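Long-range contacts in structural protein ORF273 (Acidianus two-tailed virus, PDB 4ART), which is a virion structural protein of an archaeal virus, stable to heat and acid, whose precise role in the particle is not established: residues S112-L117 with D193-V198; A124-A129 with K182-T187; L137-H142 with I159-S164; R167-P172 with Q241-P246. All coordinates share one frame; numbering follows the deposited sequence.

Interaction 1: S112-L117 with D193-V198; sequences SISDIL and DIERIV. With SO4 (sulfate ion), chain E.
The first turn of helix 113-123 (113-117) crosses residues 193-198 of helix 188-201 at 118°, their local axes 10.5 Å apart, a buried helix-helix packing in which one carboxylate reaches over to the other helix. The side chain of Glu195 bridges the gap. Its CB rests 3.9 Å from Leu117 CD2; with CG anti to the backbone N (chi1 -180°) and the chain bent at chi2, CG then passes Ile113 CG2. At the tip OE2 accepts a hydrogen bond of 2.8 Å from Ser114 OG through its syn lone pair and lies 3.1 Å from Ile113 CG2, while OE1 is also near Ser114 OG. Deeper in, apolar contacts back this bond: Leu117 CD1 meets Ile194 CG2, and Ile113 CD1 meets Val198 CG1. Arg215 of the second subunit forms a long, weak ion pair with the same carboxylate. Ser112 is the N-cap of helix 113-123, its OG accepting from Asp115 N. That hydroxyl also donates to a sulfate, probably from the crystallisation liquor, at 3.0 Å from Ser112 OG to sulfate O1.

Interaction 2: A124-A129 with K182-T187; sequences AGFRIA and KPRTIT
Backbone hydrogen bonds set the register between 124-129 and 182-187. Arg127 N donates to Arg184 O at 3.0 Å, approaching from above the carbonyl plane. The next two bonds run nearly along the C=O axis: Ile186 N to Arg127 O, at 2.7 Å, and Ala129 N to Ile186 O, at 2.9 Å. A CA-H...O contact from Thr185 CA adds to the load on Arg127 O. This alternation marks a small parallel sheet of two strands, 127-128 and 185-186, with Arg127 and Thr185 on one face and Ile128 and Ile186 on the other. Just ahead of it, Gly125 ends helix 113-123 in a Schellman motif, its phi of 103° turning the chain into the strand. The apolar contacts begin with a CH-pi interaction: Pro183 CA sits over the centre of the Phe126 ring, 3.7 Å from its centroid. Phe126 CD2 also touches Ile186 CG2 at 3.9 Å. Ile128 and Ile186 lie side by side, CG1 to CG1, and both reach Phe191 of helix 188-201. Among the polar side chains, Arg184 forms a salt bridge with Glu190, while Thr187 OG1 caps the following helix by accepting from Glu190 N.

Interaction 3: L137-H142 with I159-S164; sequences LKYYIH and IYDIDS
Ile162, Tyr160 and Ile159 bury the most surface where strands 139-146 and 154-161 pair as an antiparallel beta hairpin within the mixed sheet. Ile162 opens helix 162-168, yet its N still donates to Lys138 O, 3.0 Å away and nearly straight at 172°. Its CD1 reaches Leu137 CG at 3.6 Å, and CG1 lies by Tyr140 CB. Tyr160 and Tyr140 form a hydrogen-bonded pair: Tyr140 N to Tyr160 O is 2.9 Å and Tyr160 N to Tyr140 O 2.8 Å. Their rings point the same way, with Tyr160 CD1 at the edge of the Tyr140 ring, 3.6 Å from CD2. On the other face of the sheet, with Tyr139 and Ile141, Ile159 presses CG2 against Tyr139 CD1 at 3.4 Å, while its CG1 lies alongside Ile141 CG1. Asp161 caps the helix, OD1 accepting from Ser164 N through its anti lone pair. Its OD2 is joined by one water to Lys138 NZ and by another to Tyr139 OH, so the aspartate's charge is probably eased by solvent-mediated partners together with the helix N-terminus.

Interaction 4: R167-P172 with Q241-P246; sequences RALRIP and QLFPTP
Ala168 lays its methyl group over the ring of Phe243, CB standing 3.8 Å from the centroid and only 6° off the ring normal, a nearly centred CH-pi contact. The same CB touches Pro244 CD, also at 3.8 Å, so the methyl sits in the angle between the ring face and that proline carbon. Leu169 approaches Phe243 differently. With CG anti to its own carbonyl carbon (chi1 -78°), its side chain crosses that of Phe243 at about a right angle and brings CD2 to the ring edge, in plane, 3.6 Å from CZ. One ring is thus met on a face and at its rim by successive residues. Both segments lie where helices end: Ala168 is in the last turn of helix 162-168, and Phe243 is the first residue to leave helix 229-242. Arg170, with a positive phi of 65°, completes a Schellman motif and is at the same time the N-cap position of helix 171-179, making a tight junction between two helices. Gln202 accepts a hydrogen bond from Arg170 NH1 and donates another to Leu169 O. The Phe243 ring also meets that of Tyr239 and packs on Leu165. With no polar bond between the two segments, the placing of Phe243 against the end of helix 162-168 depends, within this contact, on the fit of apolar shapes.

Interactions 1, 3 and 4 touch one another, centres 11 to 15 Å apart; interaction 2, 14 Å from interaction 1, touches none of them and lies 22 Å from the chain's centre. Along the sequence, interaction 3 is nested within interaction 2, and interaction 2 within interaction 1; interaction 4 follows interaction 3 but crosses the other two. Helix 113-123 leads into strand 127-128, and strand 185-186 into helix 188-201, so interactions 1 and 2 join the same two chain passages. Leu117 packs on Ile171 helix to helix, while Tyr160 of the sheet packs on Pro246 just before strand 247-253. Three contacts thus share one region where helices meet the mixed sheet, while interactions 1 and 2 touch the second subunit.

Interaction 1: S112-L117 with D193-V198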
loop_
_atom_site.group_PDB
_atom_site.type_symbol
_atom_site.label_atom_id
_atom_site.label_comp_id
_atom_site.label_asym_id
_atom_site.label_seq_id
_atom_site.Cartn_x
_atom_site.Cartn_y
_atom_site.Cartn_z
ATOM N N SER A 112 -1.577 2.847 -9.183
ATOM C CA SER A 112 -1.325 3.962 -8.319
ATOM C C SER A 112 -1.747 5.251 -9.075
ATOM O O SER A 112 -1.478 5.368 -10.284
ATOM C CB SER A 112 0.172 3.973 -8.019
ATOM O OG SER A 112 0.747 5.230 -8.300
ATOM N N ILE A 113 -2.400 6.206 -8.364
ATOM C CA ILE A 113 -2.843 7.489 -8.928
ATOM C C ILE A 113 -1.633 8.227 -9.489
ATOM O O ILE A 113 -1.672 8.725 -10.621
ATOM C CB ILE A 113 -3.650 8.328 -7.874
ATOM C CG1 ILE A 113 -5.101 7.845 -7.819
ATOM C CG2 ILE A 113 -3.633 9.861 -8.163
ATOM C CD1 ILE A 113 -5.988 8.108 -9.102
ATOM N N SER A 114 -0.542 8.229 -8.708
ATOM C CA SER A 114 0.722 8.856 -9.063
ATOM C C SER A 114 1.195 8.385 -10.429
ATOM O O SER A 114 1.564 9.205 -11.260
ATOM C CB SER A 114 1.789 8.565 -8.004
ATOM O OG SER A 114 1.443 9.087 -6.735
ATOM N N ASP A 115 1.201 7.082 -10.650
ATOM C CA ASP A 115 1.615 6.469 -11.909
ATOM C C ASP A 115 0.754 6.881 -13.096
ATOM O O ASP A 115 1.313 7.326 -14.092
ATOM C CB ASP A 115 1.664 4.930 -11.791
ATOM C CG ASP A 115 2.928 4.389 -11.124
ATOM O OD1 ASP A 115 3.915 5.113 -11.061
ATOM O OD2 ASP A 115 2.917 3.232 -10.685
ATOM N N ILE A 116 -0.569 6.778 -12.995
ATOM C CA ILE A 116 -1.494 7.144 -14.107
ATOM C C ILE A 116 -1.396 8.610 -14.463
ATOM O O ILE A 116 -1.383 8.953 -15.642
ATOM C CB ILE A 116 -2.976 6.730 -13.862
ATOM C CG1 ILE A 116 -3.072 5.344 -13.352
ATOM C CG2 ILE A 116 -3.950 6.987 -15.050
ATOM C CD1 ILE A 116 -3.620 5.474 -12.101
ATOM N N LEU A 117 -1.335 9.470 -13.448
ATOM C CA LEU A 117 -1.183 10.900 -13.663
ATOM C C LEU A 117 0.153 11.172 -14.377
ATOM O O LEU A 117 0.159 11.905 -15.360
ATOM C CB LEU A 117 -1.213 11.639 -12.314
ATOM C CG LEU A 117 -1.141 13.158 -12.419
ATOM C CD1 LEU A 117 -2.327 13.716 -13.204
ATOM C CD2 LEU A 117 -1.003 13.804 -11.051
ATOM N N ASP A 193 -0.597 19.228 -6.578
ATOM C CA ASP A 193 -1.882 19.943 -6.585
ATOM C C ASP A 193 -2.892 19.198 -7.421
ATOM O O ASP A 193 -4.030 19.036 -6.974
ATOM C CB ASP A 193 -1.745 21.397 -7.107
ATOM C CG ASP A 193 -0.979 22.329 -6.194
ATOM O OD1 ASP A 193 -1.007 22.106 -4.962
ATOM O OD2 ASP A 193 -0.374 23.303 -6.709
ATOM N N ILE A 194 -2.476 18.703 -8.612
ATOM C CA ILE A 194 -3.355 17.928 -9.487
ATOM C C ILE A 194 -3.704 16.592 -8.827
ATOM O O ILE A 194 -4.878 16.233 -8.755
ATOM C CB ILE A 194 -2.798 17.761 -10.933
ATOM C CG1 ILE A 194 -2.636 19.132 -11.609
ATOM C CG2 ILE A 194 -3.693 16.813 -11.802
ATOM C CD1 ILE A 194 -1.665 19.086 -12.748
ATOM N N GLU A 195 -2.686 15.886 -8.325
ATOM C CA GLU A 195 -2.847 14.602 -7.655
ATOM C C GLU A 195 -3.888 14.665 -6.507
ATOM O O GLU A 195 -4.757 13.789 -6.401
ATOM C CB GLU A 195 -1.467 14.104 -7.168
ATOM C CG GLU A 195 -1.589 12.776 -6.470
ATOM C CD GLU A 195 -0.517 11.753 -6.719
ATOM O OE1 GLU A 195 0.657 12.018 -6.403
ATOM O OE2 GLU A 195 -0.922 10.588 -6.895
ATOM N N ARG A 196 -3.808 15.709 -5.671
ATOM C CA ARG A 196 -4.718 15.937 -4.546
ATOM C C ARG A 196 -6.193 16.035 -5.004
ATOM O O ARG A 196 -7.073 15.427 -4.381
ATOM C CB ARG A 196 -4.277 17.205 -3.777
ATOM C CG ARG A 196 -5.111 17.521 -2.539
ATOM C CD ARG A 196 -4.931 18.963 -2.086
ATOM N NE ARG A 196 -5.887 19.848 -2.765
ATOM C CZ ARG A 196 -5.594 20.678 -3.767
ATOM N NH1 ARG A 196 -4.344 20.796 -4.197
ATOM N NH2 ARG A 196 -6.547 21.415 -4.328
ATOM N N ILE A 197 -6.470 16.828 -6.061
ATOM C CA ILE A 197 -7.821 16.981 -6.637
ATOM C C ILE A 197 -8.381 15.633 -7.151
ATOM O O ILE A 197 -9.534 15.304 -6.860
ATOM C CB ILE A 197 -7.850 18.049 -7.771
ATOM C CG1 ILE A 197 -7.400 19.445 -7.229
ATOM C CG2 ILE A 197 -9.264 18.126 -8.429
ATOM C CD1 ILE A 197 -7.216 20.578 -8.334
ATOM N N VAL A 198 -7.571 14.898 -7.933
ATOM C CA VAL A 198 -7.944 13.622 -8.563
ATOM C C VAL A 198 -8.275 12.571 -7.505
ATOM O O VAL A 198 -9.338 11.932 -7.595
ATOM C CB VAL A 198 -6.868 13.102 -9.597
ATOM C CG1 VAL A 198 -7.206 11.725 -10.172
ATOM C CG2 VAL A 198 -6.563 14.125 -10.680
HETATM S S SO4 E . 0.492 5.821 -4.748
HETATM O O1 SO4 E . -0.331 6.425 -5.779
HETATM O O2 SO4 E . 0.859 4.445 -5.056
HETATM O O3 SO4 E . 1.713 6.616 -4.604
HETATM O O4 SO4 E . -0.252 5.794 -3.482
#

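Interaction 2: A124-A129 with K182-T187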
loop_
_atom_site.group_PDB
_atom_site.type_symbol
_atom_site.label_atom_id
_atom_site.label_comp_id
_atom_site.label_asym_id
_atom_site.label_seq_id
_atom_site.Cartn_x
_atom_site.Cartn_y
_atom_site.Cartn_z
ATOM N N ALA A 124 0.792 13.188 -22.919
ATOM C CA ALA A 124 0.187 14.423 -23.442
ATOM C C ALA A 124 1.219 15.505 -23.812
ATOM O O ALA A 124 0.835 16.555 -24.326
ATOM C CB ALA A 124 -0.827 14.980 -22.449
ATOM N N GLY A 125 2.502 15.253 -23.541
ATOM C CA GLY A 125 3.578 16.177 -23.872
ATOM C C GLY A 125 4.138 16.984 -22.716
ATOM O O GLY A 125 5.106 17.721 -22.908
ATOM N N PHE A 126 3.513 16.904 -21.528
ATOM C CA PHE A 126 4.028 17.615 -20.358
ATOM C C PHE A 126 5.290 16.891 -19.826
ATOM O O PHE A 126 5.479 15.693 -20.063
ATOM C CB PHE A 126 2.955 17.720 -19.251
ATOM C CG PHE A 126 1.786 18.623 -19.571
ATOM C CD1 PHE A 126 0.656 18.128 -20.207
ATOM C CD2 PHE A 126 1.817 19.969 -19.238
ATOM C CE1 PHE A 126 -0.430 18.978 -20.508
ATOM C CE2 PHE A 126 0.725 20.814 -19.510
ATOM C CZ PHE A 126 -0.395 20.316 -20.140
ATOM N N ARG A 127 6.184 17.646 -19.184
ATOM C CA ARG A 127 7.418 17.150 -18.554
ATOM C C ARG A 127 7.335 17.479 -17.061
ATOM O O ARG A 127 6.972 18.600 -16.725
ATOM C CB ARG A 127 8.685 17.784 -19.194
ATOM C CG ARG A 127 9.184 17.003 -20.415
ATOM C CD ARG A 127 10.541 17.487 -20.922
ATOM N NE ARG A 127 11.198 16.502 -21.797
ATOM C CZ ARG A 127 11.044 16.433 -23.122
ATOM N NH1 ARG A 127 10.252 17.291 -23.754
ATOM N NH2 ARG A 127 11.679 15.500 -23.821
ATOM N N ILE A 128 7.589 16.496 -16.177
ATOM C CA ILE A 128 7.546 16.686 -14.727
ATOM C C ILE A 128 8.976 16.969 -14.286
ATOM O O ILE A 128 9.852 16.094 -14.380
ATOM C CB ILE A 128 6.854 15.484 -13.965
ATOM C CG1 ILE A 128 5.439 15.216 -14.503
ATOM C CG2 ILE A 128 6.811 15.702 -12.449
ATOM C CD1 ILE A 128 4.928 13.844 -14.300
ATOM N N ALA A 129 9.221 18.243 -13.907
ATOM C CA ALA A 129 10.519 18.758 -13.475
ATOM C C ALA A 129 11.676 18.202 -14.344
ATOM O O ALA A 129 11.558 18.234 -15.573
ATOM C CB ALA A 129 10.730 18.491 -11.992
ATOM N N LYS A 182 -1.606 23.644 -23.582
ATOM C CA LYS A 182 -0.236 23.652 -24.080
ATOM C C LYS A 182 0.714 22.892 -23.133
ATOM O O LYS A 182 0.872 23.284 -21.969
ATOM C CB LYS A 182 0.252 25.089 -24.337
ATOM C CG LYS A 182 1.501 25.182 -25.219
ATOM C CD LYS A 182 2.411 26.371 -24.847
ATOM C CE LYS A 182 2.011 27.702 -25.460
ATOM N NZ LYS A 182 2.324 27.781 -26.913
ATOM N N PRO A 183 1.355 21.803 -23.626
ATOM C CA PRO A 183 2.330 21.077 -22.797
ATOM C C PRO A 183 3.605 21.890 -22.574
ATOM O O PRO A 183 4.051 22.621 -23.470
ATOM C CB PRO A 183 2.614 19.819 -23.614
ATOM C CG PRO A 183 1.554 19.787 -24.689
ATOM C CD PRO A 183 1.270 21.208 -24.969
ATOM N N ARG A 184 4.182 21.748 -21.365
ATOM C CA ARG A 184 5.345 22.394 -20.769
ATOM C C ARG A 184 5.874 21.530 -19.600
ATOM O O ARG A 184 5.275 20.513 -19.251
ATOM C CB ARG A 184 4.953 23.799 -20.236
ATOM C CG ARG A 184 3.767 23.840 -19.247
ATOM C CD ARG A 184 3.775 25.141 -18.469
ATOM N NE ARG A 184 2.601 25.284 -17.611
ATOM C CZ ARG A 184 2.606 25.169 -16.286
ATOM N NH1 ARG A 184 3.724 24.875 -15.642
ATOM N NH2 ARG A 184 1.486 25.329 -15.598
ATOM N N THR A 185 6.993 21.960 -18.995
ATOM C CA THR A 185 7.550 21.322 -17.816
ATOM C C THR A 185 6.758 21.864 -16.630
ATOM O O THR A 185 6.632 23.081 -16.484
ATOM C CB THR A 185 9.053 21.619 -17.673
ATOM O OG1 THR A 185 9.715 21.323 -18.904
ATOM C CG2 THR A 185 9.693 20.829 -16.523
ATOM N N ILE A 186 6.234 20.977 -15.793
ATOM C CA ILE A 186 5.504 21.367 -14.582
ATOM C C ILE A 186 6.389 21.138 -13.351
ATOM O O ILE A 186 7.315 20.321 -13.400
ATOM C CB ILE A 186 4.129 20.640 -14.488
ATOM C CG1 ILE A 186 4.276 19.123 -14.237
ATOM C CG2 ILE A 186 3.295 20.929 -15.730
ATOM C CD1 ILE A 186 3.158 18.494 -13.483
ATOM N N THR A 187 6.111 21.839 -12.254
ATOM C CA THR A 187 6.865 21.657 -11.012
ATOM C C THR A 187 6.289 20.437 -10.260
ATOM O O THR A 187 5.182 19.972 -10.580
ATOM C CB THR A 187 6.753 22.905 -10.110
ATOM O OG1 THR A 187 5.389 23.051 -9.722
ATOM C CG2 THR A 187 7.256 24.191 -10.777
#

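Interaction 3: L137-H142 with I159-S164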
loop_
_atom_site.group_PDB
_atom_site.type_symbol
_atom_site.label_atom_id
_atom_site.label_comp_id
_atom_site.label_asym_id
_atom_site.label_seq_id
_atom_site.Cartn_x
_atom_site.Cartn_y
_atom_site.Cartn_z
ATOM N N LEU A 137 3.990 5.089 -23.732
ATOM C CA LEU A 137 3.400 4.097 -22.857
ATOM C C LEU A 137 1.901 4.008 -23.141
ATOM O O LEU A 137 1.195 5.014 -23.081
ATOM C CB LEU A 137 3.653 4.573 -21.434
ATOM C CG LEU A 137 3.463 3.610 -20.308
ATOM C CD1 LEU A 137 4.263 2.377 -20.468
ATOM C CD2 LEU A 137 3.935 4.223 -19.090
ATOM N N LYS A 138 1.418 2.815 -23.484
ATOM C CA LYS A 138 -0.008 2.631 -23.776
ATOM C C LYS A 138 -0.710 1.878 -22.638
ATOM O O LYS A 138 -1.857 2.186 -22.312
ATOM C CB LYS A 138 -0.191 1.893 -25.105
ATOM C CG LYS A 138 -1.637 1.870 -25.623
ATOM C CD LYS A 138 -1.726 1.204 -26.975
ATOM C CE LYS A 138 -3.135 1.017 -27.473
ATOM N NZ LYS A 138 -3.664 2.259 -28.097
ATOM N N TYR A 139 -0.021 0.896 -22.030
ATOM C CA TYR A 139 -0.631 0.040 -21.024
ATOM C C TYR A 139 0.002 0.006 -19.673
ATOM O O TYR A 139 1.221 0.102 -19.527
ATOM C CB TYR A 139 -0.721 -1.405 -21.545
ATOM C CG TYR A 139 -1.604 -1.580 -22.768
ATOM C CD1 TYR A 139 -2.981 -1.693 -22.644
ATOM C CD2 TYR A 139 -1.049 -1.710 -24.041
ATOM C CE1 TYR A 139 -3.794 -1.901 -23.761
ATOM C CE2 TYR A 139 -1.851 -1.907 -25.169
ATOM C CZ TYR A 139 -3.226 -1.997 -25.025
ATOM O OH TYR A 139 -4.050 -2.182 -26.118
ATOM N N TYR A 140 -0.861 -0.155 -18.670
ATOM C CA TYR A 140 -0.457 -0.394 -17.305
ATOM C C TYR A 140 -0.895 -1.827 -16.997
ATOM O O TYR A 140 -2.060 -2.175 -17.191
ATOM C CB TYR A 140 -1.059 0.616 -16.299
ATOM C CG TYR A 140 -0.860 0.142 -14.866
ATOM C CD1 TYR A 140 0.342 0.336 -14.210
ATOM C CD2 TYR A 140 -1.842 -0.603 -14.213
ATOM C CE1 TYR A 140 0.553 -0.168 -12.921
ATOM C CE2 TYR A 140 -1.634 -1.133 -12.944
ATOM C CZ TYR A 140 -0.444 -0.900 -12.292
ATOM O OH TYR A 140 -0.318 -1.397 -11.014
ATOM N N ILE A 141 0.049 -2.659 -16.544
ATOM C CA ILE A 141 -0.252 -4.074 -16.265
ATOM C C ILE A 141 -0.020 -4.397 -14.794
ATOM O O ILE A 141 1.044 -4.124 -14.251
ATOM C CB ILE A 141 0.539 -5.037 -17.209
ATOM C CG1 ILE A 141 0.316 -4.677 -18.688
ATOM C CG2 ILE A 141 0.209 -6.495 -16.920
ATOM C CD1 ILE A 141 1.124 -5.538 -19.715
ATOM N N HIS A 142 -1.026 -4.985 -14.167
ATOM C CA HIS A 142 -0.939 -5.431 -12.793
ATOM C C HIS A 142 -1.014 -6.933 -12.792
ATOM O O HIS A 142 -2.032 -7.487 -13.214
ATOM C CB HIS A 142 -2.051 -4.816 -11.928
ATOM C CG HIS A 142 -1.889 -5.105 -10.448
ATOM N ND1 HIS A 142 -2.958 -5.038 -9.596
ATOM C CD2 HIS A 142 -0.777 -5.396 -9.708
ATOM C CE1 HIS A 142 -2.493 -5.325 -8.382
ATOM N NE2 HIS A 142 -1.192 -5.553 -8.393
ATOM N N ILE A 159 -4.715 -5.976 -17.606
ATOM C CA ILE A 159 -4.211 -4.983 -18.542
ATOM C C ILE A 159 -5.147 -3.790 -18.655
ATOM O O ILE A 159 -6.287 -3.920 -19.096
ATOM C CB ILE A 159 -3.875 -5.644 -19.904
ATOM C CG1 ILE A 159 -2.870 -6.809 -19.709
ATOM C CG2 ILE A 159 -3.342 -4.608 -20.852
ATOM C CD1 ILE A 159 -2.798 -7.737 -20.822
ATOM N N TYR A 160 -4.631 -2.606 -18.314
ATOM C CA TYR A 160 -5.397 -1.352 -18.360
ATOM C C TYR A 160 -4.826 -0.466 -19.439
ATOM O O TYR A 160 -3.615 -0.304 -19.526
ATOM C CB TYR A 160 -5.277 -0.602 -17.007
ATOM C CG TYR A 160 -5.765 -1.381 -15.801
ATOM C CD1 TYR A 160 -4.923 -2.258 -15.125
ATOM C CD2 TYR A 160 -7.087 -1.271 -15.360
ATOM C CE1 TYR A 160 -5.379 -3.004 -14.041
ATOM C CE2 TYR A 160 -7.545 -1.993 -14.266
ATOM C CZ TYR A 160 -6.693 -2.868 -13.618
ATOM O OH TYR A 160 -7.147 -3.548 -12.519
ATOM N N ASP A 161 -5.697 0.158 -20.201
ATOM C CA ASP A 161 -5.349 1.153 -21.214
ATOM C C ASP A 161 -5.209 2.452 -20.418
ATOM O O ASP A 161 -6.171 2.875 -19.782
ATOM C CB ASP A 161 -6.484 1.283 -22.262
ATOM C CG ASP A 161 -6.192 2.335 -23.323
ATOM O OD1 ASP A 161 -6.522 3.504 -23.106
ATOM O OD2 ASP A 161 -5.585 1.998 -24.333
ATOM N N ILE A 162 -4.029 3.075 -20.445
ATOM C CA ILE A 162 -3.738 4.284 -19.665
ATOM C C ILE A 162 -4.649 5.475 -19.997
ATOM O O ILE A 162 -5.135 6.117 -19.078
ATOM C CB ILE A 162 -2.197 4.617 -19.656
ATOM C CG1 ILE A 162 -1.410 3.475 -18.940
ATOM C CG2 ILE A 162 -1.910 6.008 -19.027
ATOM C CD1 ILE A 162 0.051 3.487 -19.106
ATOM N N ASP A 163 -4.893 5.751 -21.288
ATOM C CA ASP A 163 -5.757 6.853 -21.729
ATOM C C ASP A 163 -7.163 6.721 -21.183
ATOM O O ASP A 163 -7.739 7.705 -20.719
ATOM C CB ASP A 163 -5.864 6.885 -23.273
ATOM C CG ASP A 163 -4.611 7.255 -24.021
ATOM O OD1 ASP A 163 -3.707 7.858 -23.403
ATOM O OD2 ASP A 163 -4.557 6.997 -25.249
ATOM N N SER A 164 -7.720 5.507 -21.292
ATOM C CA SER A 164 -9.081 5.160 -20.873
ATOM C C SER A 164 -9.203 5.347 -19.390
ATOM O O SER A 164 -10.156 5.974 -18.935
ATOM C CB SER A 164 -9.403 3.716 -21.246
ATOM O OG SER A 164 -10.015 3.704 -22.516
HETATM O O HOH W 1 -3.068 4.218 -23.526
HETATM O O HOH W 2 -4.528 3.684 -25.873
HETATM O O HOH W 3 -6.413 -0.936 -25.586
HETATM O O HOH W 4 -5.837 -5.552 -11.137
#

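Interaction 4: R167-P172 with Q241-P246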
loop_
_atom_site.group_PDB
_atom_site.type_symbol
_atom_site.label_atom_id
_atom_site.label_comp_id
_atom_site.label_asym_id
_atom_site.label_seq_id
_atom_site.Cartn_x
_atom_site.Cartn_y
_atom_site.Cartn_z
ATOM N N ARG A 167 -9.053 9.150 -18.448
ATOM C CA ARG A 167 -10.328 9.763 -18.779
ATOM C C ARG A 167 -11.377 9.472 -17.717
ATOM O O ARG A 167 -12.078 10.385 -17.328
ATOM C CB ARG A 167 -10.831 9.297 -20.161
ATOM C CG ARG A 167 -10.194 10.041 -21.311
ATOM C CD ARG A 167 -10.933 9.814 -22.622
ATOM N NE ARG A 167 -10.832 8.431 -23.094
ATOM C CZ ARG A 167 -9.833 7.971 -23.839
ATOM N NH1 ARG A 167 -8.829 8.772 -24.188
ATOM N NH2 ARG A 167 -9.827 6.705 -24.241
ATOM N N ALA A 168 -11.489 8.213 -17.256
ATOM C CA ALA A 168 -12.454 7.808 -16.214
ATOM C C ALA A 168 -12.143 8.479 -14.879
ATOM O O ALA A 168 -13.046 8.681 -14.077
ATOM C CB ALA A 168 -12.454 6.293 -16.052
ATOM N N LEU A 169 -10.866 8.803 -14.642
ATOM C CA LEU A 169 -10.397 9.466 -13.433
ATOM C C LEU A 169 -10.534 10.975 -13.561
ATOM O O LEU A 169 -10.231 11.701 -12.607
ATOM C CB LEU A 169 -8.925 9.071 -13.128
ATOM C CG LEU A 169 -8.726 7.700 -12.495
ATOM C CD1 LEU A 169 -7.251 7.275 -12.558
ATOM C CD2 LEU A 169 -9.282 7.679 -11.045
ATOM N N ARG A 170 -10.973 11.455 -14.742
ATOM C CA ARG A 170 -11.187 12.863 -15.126
ATOM C C ARG A 170 -9.871 13.633 -15.150
ATOM O O ARG A 170 -9.869 14.872 -15.138
ATOM C CB ARG A 170 -12.251 13.581 -14.262
ATOM C CG ARG A 170 -13.669 12.985 -14.329
ATOM C CD ARG A 170 -14.668 13.790 -13.510
ATOM N NE ARG A 170 -14.860 15.152 -14.031
ATOM C CZ ARG A 170 -14.348 16.257 -13.488
ATOM N NH1 ARG A 170 -13.605 16.185 -12.385
ATOM N NH2 ARG A 170 -14.575 17.441 -14.042
ATOM N N ILE A 171 -8.755 12.894 -15.239
ATOM C CA ILE A 171 -7.425 13.485 -15.300
ATOM C C ILE A 171 -7.298 14.534 -16.423
ATOM O O ILE A 171 -6.798 15.614 -16.114
ATOM C CB ILE A 171 -6.287 12.433 -15.235
ATOM C CG1 ILE A 171 -6.164 11.860 -13.813
ATOM C CG2 ILE A 171 -4.954 13.023 -15.688
ATOM C CD1 ILE A 171 -5.373 10.570 -13.670
ATOM N N PRO A 172 -7.749 14.306 -17.691
ATOM C CA PRO A 172 -7.575 15.341 -18.731
ATOM C C PRO A 172 -8.222 16.683 -18.418
ATOM O O PRO A 172 -7.588 17.718 -18.652
ATOM C CB PRO A 172 -8.187 14.691 -19.977
ATOM C CG PRO A 172 -8.038 13.230 -19.728
ATOM C CD PRO A 172 -8.354 13.099 -18.276
ATOM N N GLN A 241 -19.333 0.015 -14.296
ATOM C CA GLN A 241 -20.019 0.791 -15.326
ATOM C C GLN A 241 -19.156 1.904 -15.938
ATOM O O GLN A 241 -19.028 1.979 -17.161
ATOM C CB GLN A 241 -21.320 1.418 -14.773
ATOM C CG GLN A 241 -22.397 0.434 -14.348
ATOM C CD GLN A 241 -22.967 -0.353 -15.492
ATOM O OE1 GLN A 241 -23.675 0.187 -16.359
ATOM N NE2 GLN A 241 -22.684 -1.656 -15.499
ATOM N N LEU A 242 -18.582 2.768 -15.087
ATOM C CA LEU A 242 -17.856 3.969 -15.474
ATOM C C LEU A 242 -16.406 3.822 -15.898
ATOM O O LEU A 242 -15.920 4.606 -16.708
ATOM C CB LEU A 242 -17.996 5.035 -14.356
ATOM C CG LEU A 242 -19.432 5.399 -13.925
ATOM C CD1 LEU A 242 -19.419 6.469 -12.840
ATOM C CD2 LEU A 242 -20.263 5.881 -15.102
ATOM N N PHE A 243 -15.698 2.902 -15.288
ATOM C CA PHE A 243 -14.274 2.728 -15.530
ATOM C C PHE A 243 -14.047 1.694 -16.635
ATOM O O PHE A 243 -14.891 0.828 -16.833
ATOM C CB PHE A 243 -13.585 2.332 -14.214
ATOM C CG PHE A 243 -13.107 3.509 -13.399
ATOM C CD1 PHE A 243 -14.006 4.466 -12.934
ATOM C CD2 PHE A 243 -11.760 3.695 -13.146
ATOM C CE1 PHE A 243 -13.560 5.579 -12.202
ATOM C CE2 PHE A 243 -11.315 4.804 -12.414
ATOM C CZ PHE A 243 -12.217 5.739 -11.956
ATOM N N PRO A 244 -12.935 1.782 -17.390
ATOM C CA PRO A 244 -12.685 0.757 -18.417
ATOM C C PRO A 244 -12.373 -0.627 -17.799
ATOM O O PRO A 244 -11.622 -0.745 -16.835
ATOM C CB PRO A 244 -11.470 1.322 -19.169
ATOM C CG PRO A 244 -10.728 2.123 -18.120
ATOM C CD PRO A 244 -11.818 2.756 -17.300
ATOM N N THR A 245 -12.979 -1.664 -18.343
ATOM C CA THR A 245 -12.763 -3.027 -17.895
ATOM C C THR A 245 -11.315 -3.432 -18.302
ATOM O O THR A 245 -10.971 -3.297 -19.494
ATOM C CB THR A 245 -13.819 -3.987 -18.561
ATOM O OG1 THR A 245 -15.126 -3.477 -18.353
ATOM C CG2 THR A 245 -13.779 -5.360 -17.965
ATOM N N PRO A 246 -10.473 -3.935 -17.364
ATOM C CA PRO A 246 -9.150 -4.429 -17.778
ATOM C C PRO A 246 -9.254 -5.745 -18.568
ATOM O O PRO A 246 -10.189 -6.504 -18.367
ATOM C CB PRO A 246 -8.432 -4.707 -16.444
ATOM C CG PRO A 246 -9.491 -5.047 -15.520
ATOM C CD PRO A 246 -10.714 -4.213 -15.933
#